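Local coordinates for copper homeostasis protein CutC (Streptococcus agalactiae, PDB 2BDQ) that may bind copper ions and is thought to take part in copper homeostasis, as a cytoplasmic, barrel-shaped member of the CutC family, at residues 101-106 and 129-134. Residues are numbered along the deposited sequence; the frame is centred on the assembly and turned at random.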
# COMPACT_ATOMS: atom_id res chain seq x y z
N ASN A 101 26.37 -0.57 -3.64
CA ASN A 101 27.12 -0.16 -4.83
C ASN A 101 26.31 -0.34 -6.11
O ASN A 101 26.87 -0.40 -7.21
CB ASN A 101 28.45 -0.92 -4.91
CG ASN A 101 28.31 -2.38 -4.50
OD1 ASN A 101 28.10 -3.26 -5.34
ND2 ASN A 101 28.43 -2.64 -3.20
N ASN A 102 24.99 -0.41 -5.96
CA ASN A 102 24.08 -0.53 -7.10
C ASN A 102 24.24 -1.77 -7.96
O ASN A 102 24.06 -1.71 -9.18
CB ASN A 102 24.20 0.71 -7.97
CG ASN A 102 23.81 1.96 -7.24
OD1 ASN A 102 24.35 3.04 -7.50
ND2 ASN A 102 22.86 1.84 -6.33
N HIS A 103 24.60 -2.88 -7.34
CA HIS A 103 24.75 -4.13 -8.06
C HIS A 103 23.70 -5.09 -7.54
O HIS A 103 23.14 -4.88 -6.46
CB HIS A 103 26.15 -4.70 -7.84
CG HIS A 103 27.21 -4.00 -8.65
ND1 HIS A 103 28.50 -3.82 -8.20
CD2 HIS A 103 27.15 -3.42 -9.87
CE1 HIS A 103 29.19 -3.16 -9.11
NE2 HIS A 103 28.40 -2.90 -10.13
N ILE A 104 23.43 -6.14 -8.30
CA ILE A 104 22.44 -7.11 -7.87
C ILE A 104 22.89 -7.82 -6.60
O ILE A 104 23.97 -8.40 -6.57
CB ILE A 104 22.17 -8.15 -8.96
CG1 ILE A 104 21.51 -7.47 -10.16
CG2 ILE A 104 21.28 -9.26 -8.42
CD1 ILE A 104 21.14 -8.40 -11.27
N ASP A 105 22.06 -7.76 -5.57
CA ASP A 105 22.39 -8.42 -4.31
C ASP A 105 21.98 -9.88 -4.42
O ASP A 105 20.89 -10.27 -3.99
CB ASP A 105 21.65 -7.75 -3.15
CG ASP A 105 22.13 -8.25 -1.79
OD1 ASP A 105 22.65 -9.38 -1.73
OD2 ASP A 105 21.98 -7.52 -0.79
N THR A 106 22.86 -10.69 -5.00
CA THR A 106 22.61 -12.12 -5.20
C THR A 106 22.35 -12.88 -3.91
O THR A 106 21.45 -13.71 -3.86
CB THR A 106 23.81 -12.80 -5.92
OG1 THR A 106 24.04 -12.16 -7.18
CG2 THR A 106 23.51 -14.28 -6.17
N VAL A 129 19.08 1.13 -12.23
CA VAL A 129 20.01 1.79 -11.30
C VAL A 129 21.41 1.20 -11.44
O VAL A 129 22.41 1.83 -11.07
CB VAL A 129 19.55 1.63 -9.82
CG1 VAL A 129 20.56 2.30 -8.87
CG2 VAL A 129 18.17 2.22 -9.63
N ILE A 130 21.48 -0.02 -11.96
CA ILE A 130 22.74 -0.71 -12.16
C ILE A 130 23.60 0.07 -13.18
O ILE A 130 23.10 0.51 -14.22
CB ILE A 130 22.49 -2.14 -12.67
CG1 ILE A 130 21.65 -2.90 -11.64
CG2 ILE A 130 23.81 -2.87 -12.94
CD1 ILE A 130 21.34 -4.33 -12.02
N PRO A 131 24.89 0.28 -12.87
CA PRO A 131 25.73 1.01 -13.83
C PRO A 131 25.69 0.31 -15.19
O PRO A 131 25.87 -0.91 -15.27
CB PRO A 131 27.11 1.00 -13.18
CG PRO A 131 27.06 -0.17 -12.24
CD PRO A 131 25.66 -0.11 -11.68
N LYS A 132 25.43 1.09 -16.24
CA LYS A 132 25.31 0.58 -17.60
C LYS A 132 26.41 -0.40 -18.02
O LYS A 132 26.20 -1.23 -18.90
CB LYS A 132 25.24 1.74 -18.61
CG LYS A 132 24.14 2.77 -18.31
CD LYS A 132 22.76 2.12 -18.10
CE LYS A 132 21.73 3.10 -17.49
NZ LYS A 132 20.40 2.46 -17.18
N SER A 133 27.58 -0.30 -17.40
CA SER A 133 28.67 -1.20 -17.75
C SER A 133 28.47 -2.58 -17.14
O SER A 133 28.87 -3.58 -17.73
CB SER A 133 30.02 -0.62 -17.29
OG SER A 133 30.09 -0.52 -15.88
N ASP A 134 27.85 -2.64 -15.96
CA ASP A 134 27.59 -3.91 -15.27
C ASP A 134 26.20 -4.46 -15.58
O ASP A 134 25.76 -5.44 -14.98
CB ASP A 134 27.72 -3.74 -13.75
CG ASP A 134 29.03 -3.11 -13.34
OD1 ASP A 134 29.25 -1.92 -13.64
OD2 ASP A 134 29.86 -3.82 -12.71
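H103 sets the NE2 corner of its imidazole alongside P131 and D134, NE2 lying 3.7 Å from P131 CG and 3.1 Å from D134 OD2. Ring and carboxylate planes are turned 43° apart, and this nearby negative charge could favour a protonated imidazole. At the other ring nitrogen, ND1 gives a weak hydrogen bond to N101 OD1, while N101 O sits over the centre of one face. S133 OG donates to D134 OD1 at 2.8 Å, from above the carboxylate plane. Next to these polar groups, the carbonyl of N102 points at the other loop: I130 CA lies 3.4 Å from N102 O in a CA-H...O contact, and P131 CD is equally close. The N102 side chain crosses that of V129 at about a right angle, ND2 against CG1. At the buried end, I104 CG1 meets I130 CD1 at 3.7 Å, both side chains extended along chi2, and both also touch S138 of helix 135-144. The contact thus joins two successive beta-to-alpha connections of the TIM barrel, one running from strand 92-95 into helix 106-116, the other from strand 121-123 into helix 135-144.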